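Local coordinates for OxyA protein (Actinoplanes teichomyceticus, PDB 5HH3), which is a haem-dependent cytochrome P450 that probably catalyses a phenolic coupling step in the peptide cyclisation cascade of glycopeptide antibiotic biosynthesis, at residues B[284-289]-B[313-318]. Numbering follows the deposited sequence.
Sequences TDEKTH and SLLAAN. With HEM (protoporphyrin IX containing Fe), chain G.
In the haem pocket of this cytochrome P450, the loop 284-289 borders the haem at both ends, and at its middle Glu286 meets the first turn of the short helix 314-318, at Leu314 and Leu315. The carbonyl of Glu286 accepts a nearly straight hydrogen bond from Leu315 N (N to Glu286 O 3.0 Å, 167° at the hydrogen), the donor tilted 26° from the carbonyl plane. A second N-H of the same first turn, that of Ala316, is capped from within the helix segment: Ser313 is the N-cap, and its OG, anti to the backbone N (chi1 -177°), accepts from Ala316 N (3.0 Å) and also hydrogen-bonds His20.

Side-chain packing flanks the bond. The Glu286 and Leu315 side chains run side by side in the same direction, Glu286 CG lying 3.9 Å from Leu315 CD2, while the carboxylate beyond forms a salt bridge with Arg22 and a hydrogen bond with Phe388 N. Leu314 spreads its two methyls between loop and haem: CD1 packs 3.5 Å from HEM CMD and also touches Asp285 O, and CD2 reaches Thr288 CG2 at 4.1 Å. Farther along the loop, His289 N donates to the propionate oxygen HEM O1D (3.0 Å), which sits at the edge of the His289 ring, near its plane, 3.3 Å from CD2. Asp285 OD2, held by Gln242, lies 3.7 Å from HEM CHD.

The buried contact thus joins the loop between helix 274-282 and strand 291-293 to the helix that follows strand 309-312; helix 29-37 packs on Ser313, Leu315 and Ala316, helix 60-68 on Thr288 and Ala317, and helix 225-256 on Thr284.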
ATOM      1  N   THR B 284     -11.506 -13.925  13.156  1.00 29.67           N
ATOM      2  CA  THR B 284     -10.481 -14.229  12.168  1.00 30.95           C
ATOM      3  C   THR B 284     -10.398 -13.205  11.015  1.00 30.83           C
ATOM      4  O   THR B 284      -9.460 -13.263  10.229  1.00 30.45           O
ATOM      5  CB  THR B 284     -10.646 -15.662  11.598  1.00 31.97           C
ATOM      6  OG1 THR B 284     -11.983 -15.855  11.129  1.00 32.21           O
ATOM      7  CG2 THR B 284     -10.331 -16.701  12.677  1.00 32.90           C
ATOM      8  N   ASP B 285     -11.354 -12.284  10.938  1.00 30.51           N
ATOM      9  CA  ASP B 285     -11.235 -11.076  10.098  1.00 31.43           C
ATOM     10  C   ASP B 285     -11.203  -9.877  11.056  1.00 29.14           C
ATOM     11  O   ASP B 285     -12.239  -9.410  11.519  1.00 29.07           O
ATOM     12  CB  ASP B 285     -12.412 -10.998   9.117  1.00 34.81           C
ATOM     13  CG  ASP B 285     -12.128 -10.098   7.889  1.00 39.32           C
ATOM     14  OD1 ASP B 285     -10.988  -9.592   7.735  1.00 44.74           O
ATOM     15  OD2 ASP B 285     -13.053  -9.925   7.059  1.00 41.56           O
ATOM     16  N   GLU B 286     -10.003  -9.410  11.372  1.00 27.61           N
ATOM     17  CA  GLU B 286      -9.804  -8.497  12.492  1.00 27.85           C
ATOM     18  C   GLU B 286     -10.247  -7.047  12.277  1.00 27.57           C
ATOM     19  O   GLU B 286     -10.466  -6.323  13.263  1.00 27.32           O
ATOM     20  CB  GLU B 286      -8.346  -8.501  12.938  1.00 28.96           C
ATOM     21  CG  GLU B 286      -7.871  -9.788  13.589  1.00 30.46           C
ATOM     22  CD  GLU B 286      -7.157 -10.745  12.631  1.00 32.69           C
ATOM     23  OE1 GLU B 286      -7.253 -10.551  11.395  1.00 32.56           O
ATOM     24  OE2 GLU B 286      -6.501 -11.708  13.117  1.00 33.28           O
ATOM     25  N   LYS B 287     -10.340  -6.604  11.023  1.00 26.53           N
ATOM     26  CA  LYS B 287     -10.742  -5.218  10.742  1.00 28.74           C
ATOM     27  C   LYS B 287     -11.512  -5.091   9.430  1.00 28.63           C
ATOM     28  O   LYS B 287     -11.438  -5.968   8.587  1.00 27.28           O
ATOM     29  CB  LYS B 287      -9.522  -4.303  10.720  1.00 30.14           C
ATOM     30  CG  LYS B 287      -8.431  -4.780   9.803  1.00 32.42           C
ATOM     31  CD  LYS B 287      -7.248  -3.852   9.848  1.00 34.28           C
ATOM     32  CE  LYS B 287      -6.095  -4.452   9.076  1.00 37.02           C
ATOM     33  NZ  LYS B 287      -6.404  -4.480   7.616  1.00 37.84           N
ATOM     34  N   THR B 288     -12.272  -4.005   9.304  1.00 28.16           N
ATOM     35  CA  THR B 288     -13.041  -3.719   8.097  1.00 28.07           C
ATOM     36  C   THR B 288     -12.137  -2.982   7.133  1.00 28.47           C
ATOM     37  O   THR B 288     -11.084  -2.467   7.527  1.00 28.27           O
ATOM     38  CB  THR B 288     -14.245  -2.790   8.405  1.00 27.93           C
ATOM     39  OG1 THR B 288     -13.794  -1.671   9.166  1.00 26.57           O
ATOM     40  CG2 THR B 288     -15.316  -3.507   9.174  1.00 29.16           C
ATOM     41  N   HIS B 289     -12.556  -2.894   5.874  1.00 28.69           N
ATOM     42  CA  HIS B 289     -11.891  -2.024   4.920  1.00 29.42           C
ATOM     43  C   HIS B 289     -12.041  -0.565   5.412  1.00 29.28           C
ATOM     44  O   HIS B 289     -13.121  -0.186   5.889  1.00 27.30           O
ATOM     45  CB  HIS B 289     -12.521  -2.130   3.526  1.00 30.66           C
ATOM     46  CG  HIS B 289     -12.362  -3.472   2.896  1.00 33.56           C
ATOM     47  ND1 HIS B 289     -11.220  -3.842   2.207  1.00 36.52           N
ATOM     48  CD2 HIS B 289     -13.185  -4.547   2.866  1.00 34.87           C
ATOM     49  CE1 HIS B 289     -11.358  -5.082   1.766  1.00 35.71           C
ATOM     50  NE2 HIS B 289     -12.544  -5.527   2.147  1.00 35.65           N
ATOM     51  N   SER B 313     -11.741  -1.746  14.158  1.00 24.50           N
ATOM     52  CA  SER B 313     -11.167  -2.942  14.743  1.00 24.30           C
ATOM     53  C   SER B 313     -12.272  -3.841  15.342  1.00 25.37           C
ATOM     54  O   SER B 313     -12.717  -3.680  16.501  1.00 24.84           O
ATOM     55  CB  SER B 313     -10.131  -2.582  15.802  1.00 24.72           C
ATOM     56  OG  SER B 313      -9.512  -3.736  16.336  1.00 24.25           O
ATOM     57  N   LEU B 314     -12.671  -4.818  14.539  1.00 24.81           N
ATOM     58  CA  LEU B 314     -13.591  -5.860  14.951  1.00 24.63           C
ATOM     59  C   LEU B 314     -12.980  -6.710  16.059  1.00 25.20           C
ATOM     60  O   LEU B 314     -13.687  -7.118  16.978  1.00 25.53           O
ATOM     61  CB  LEU B 314     -13.996  -6.733  13.764  1.00 24.60           C
ATOM     62  CG  LEU B 314     -14.555  -6.049  12.513  1.00 24.14           C
ATOM     63  CD1 LEU B 314     -14.975  -7.075  11.458  1.00 24.42           C
ATOM     64  CD2 LEU B 314     -15.729  -5.163  12.889  1.00 25.08           C
ATOM     65  N   LEU B 315     -11.675  -6.958  15.990  1.00 25.27           N
ATOM     66  CA  LEU B 315     -10.961  -7.637  17.081  1.00 24.89           C
ATOM     67  C   LEU B 315     -11.128  -6.855  18.400  1.00 25.73           C
ATOM     68  O   LEU B 315     -11.560  -7.440  19.416  1.00 24.53           O
ATOM     69  CB  LEU B 315      -9.486  -7.812  16.723  1.00 25.60           C
ATOM     70  CG  LEU B 315      -8.582  -8.533  17.739  1.00 26.10           C
ATOM     71  CD1 LEU B 315      -9.070  -9.923  17.987  1.00 26.88           C
ATOM     72  CD2 LEU B 315      -7.154  -8.586  17.255  1.00 27.13           C
ATOM     73  N   ALA B 316     -10.874  -5.539  18.361  1.00 25.51           N
ATOM     74  CA  ALA B 316     -11.035  -4.697  19.543  1.00 27.41           C
ATOM     75  C   ALA B 316     -12.459  -4.744  20.098  1.00 28.65           C
ATOM     76  O   ALA B 316     -12.636  -4.889  21.301  1.00 30.22           O
ATOM     77  CB  ALA B 316     -10.603  -3.254  19.285  1.00 27.04           C
ATOM     78  N   ALA B 317     -13.466  -4.687  19.229  1.00 28.06           N
ATOM     79  CA  ALA B 317     -14.860  -4.715  19.672  1.00 28.35           C
ATOM     80  C   ALA B 317     -15.218  -6.045  20.323  1.00 28.54           C
ATOM     81  O   ALA B 317     -15.875  -6.067  21.363  1.00 29.83           O
ATOM     82  CB  ALA B 317     -15.789  -4.484  18.488  1.00 28.50           C
ATOM     83  N   ASN B 318     -14.806  -7.135  19.684  1.00 27.15           N
ATOM     84  CA  ASN B 318     -15.164  -8.486  20.103  1.00 28.09           C
ATOM     85  C   ASN B 318     -14.430  -8.932  21.365  1.00 29.29           C
ATOM     86  O   ASN B 318     -14.969  -9.738  22.148  1.00 30.18           O
ATOM     87  CB  ASN B 318     -14.906  -9.470  18.967  1.00 27.22           C
ATOM     88  CG  ASN B 318     -15.826  -9.239  17.785  1.00 27.59           C
ATOM     89  OD1 ASN B 318     -16.769  -8.444  17.861  1.00 28.89           O
ATOM     90  ND2 ASN B 318     -15.581  -9.946  16.696  1.00 27.67           N
TER
HETATM   91  CHA HEM G 401     -18.154  -8.728   3.816  1.00 28.02           C
HETATM   92  CHB HEM G 401     -18.917 -12.850   1.375  1.00 30.51           C
HETATM   93  CHC HEM G 401     -17.149 -15.374   5.141  1.00 30.69           C
HETATM   94  CHD HEM G 401     -16.477 -11.263   7.568  1.00 28.31           C
HETATM   95  C1A HEM G 401     -18.478  -9.631   2.832  1.00 30.41           C
HETATM   96  C2A HEM G 401     -18.910  -9.266   1.526  1.00 30.00           C
HETATM   97  C3A HEM G 401     -19.136 -10.423   0.843  1.00 30.86           C
HETATM   98  C4A HEM G 401     -18.840 -11.508   1.717  1.00 31.46           C
HETATM   99  CMA HEM G 401     -19.592 -10.545  -0.589  1.00 31.68           C
HETATM  100  CAA HEM G 401     -19.097  -7.853   1.012  1.00 28.43           C
HETATM  101  CBA HEM G 401     -20.517  -7.395   1.340  1.00 27.63           C
HETATM  102  CGA HEM G 401     -20.835  -5.973   0.907  1.00 28.21           C
HETATM  103  O1A HEM G 401     -19.940  -5.111   0.724  1.00 26.09           O
HETATM  104  O2A HEM G 401     -22.037  -5.634   0.739  1.00 27.86           O
HETATM  105  C1B HEM G 401     -18.488 -13.920   2.185  1.00 31.57           C
HETATM  106  C2B HEM G 401     -18.525 -15.302   1.792  1.00 32.86           C
HETATM  107  C3B HEM G 401     -18.026 -16.032   2.849  1.00 33.45           C
HETATM  108  C4B HEM G 401     -17.687 -15.031   3.898  1.00 31.80           C
HETATM  109  CMB HEM G 401     -19.024 -15.856   0.474  1.00 32.75           C
HETATM  110  CAB HEM G 401     -17.862 -17.496   3.040  1.00 35.33           C
HETATM  111  CBB HEM G 401     -18.303 -18.470   2.238  1.00 39.36           C
HETATM  112  C1C HEM G 401     -16.785 -14.493   6.151  1.00 30.37           C
HETATM  113  C2C HEM G 401     -16.229 -14.857   7.397  1.00 29.88           C
HETATM  114  C3C HEM G 401     -16.026 -13.663   8.103  1.00 31.49           C
HETATM  115  C4C HEM G 401     -16.482 -12.596   7.254  1.00 30.10           C
HETATM  116  CMC HEM G 401     -15.904 -16.267   7.855  1.00 30.30           C
HETATM  117  CAC HEM G 401     -15.482 -13.441   9.467  1.00 33.21           C
HETATM  118  CBC HEM G 401     -15.124 -14.376  10.344  1.00 38.31           C
HETATM  119  C1D HEM G 401     -16.891 -10.262   6.691  1.00 28.56           C
HETATM  120  C2D HEM G 401     -16.800  -8.839   7.085  1.00 29.49           C
HETATM  121  C3D HEM G 401     -17.262  -8.128   6.047  1.00 28.43           C
HETATM  122  C4D HEM G 401     -17.630  -9.133   5.028  1.00 27.50           C
HETATM  123  CMD HEM G 401     -16.288  -8.226   8.369  1.00 28.15           C
HETATM  124  CAD HEM G 401     -17.361  -6.609   5.993  1.00 26.89           C
HETATM  125  CBD HEM G 401     -16.069  -5.899   5.562  1.00 26.24           C
HETATM  126  CGD HEM G 401     -16.261  -4.374   5.543  1.00 26.34           C
HETATM  127  O1D HEM G 401     -15.360  -3.595   5.184  1.00 25.33           O
HETATM  128  O2D HEM G 401     -17.312  -3.818   5.890  1.00 25.65           O
HETATM  129  NA  HEM G 401     -18.455 -11.007   2.941  1.00 30.75           N
HETATM  130  NB  HEM G 401     -18.016 -13.829   3.432  1.00 31.09           N
HETATM  131  NC  HEM G 401     -16.968 -13.141   6.102  1.00 29.88           N
HETATM  132  ND  HEM G 401     -17.427 -10.394   5.462  1.00 28.17           N
HETATM  133 FE   HEM G 401     -17.721 -12.035   4.493  1.00 28.35          FE
HETATM  134  O   HOH W   1     -15.866 -11.778   3.535  1.00 34.09           O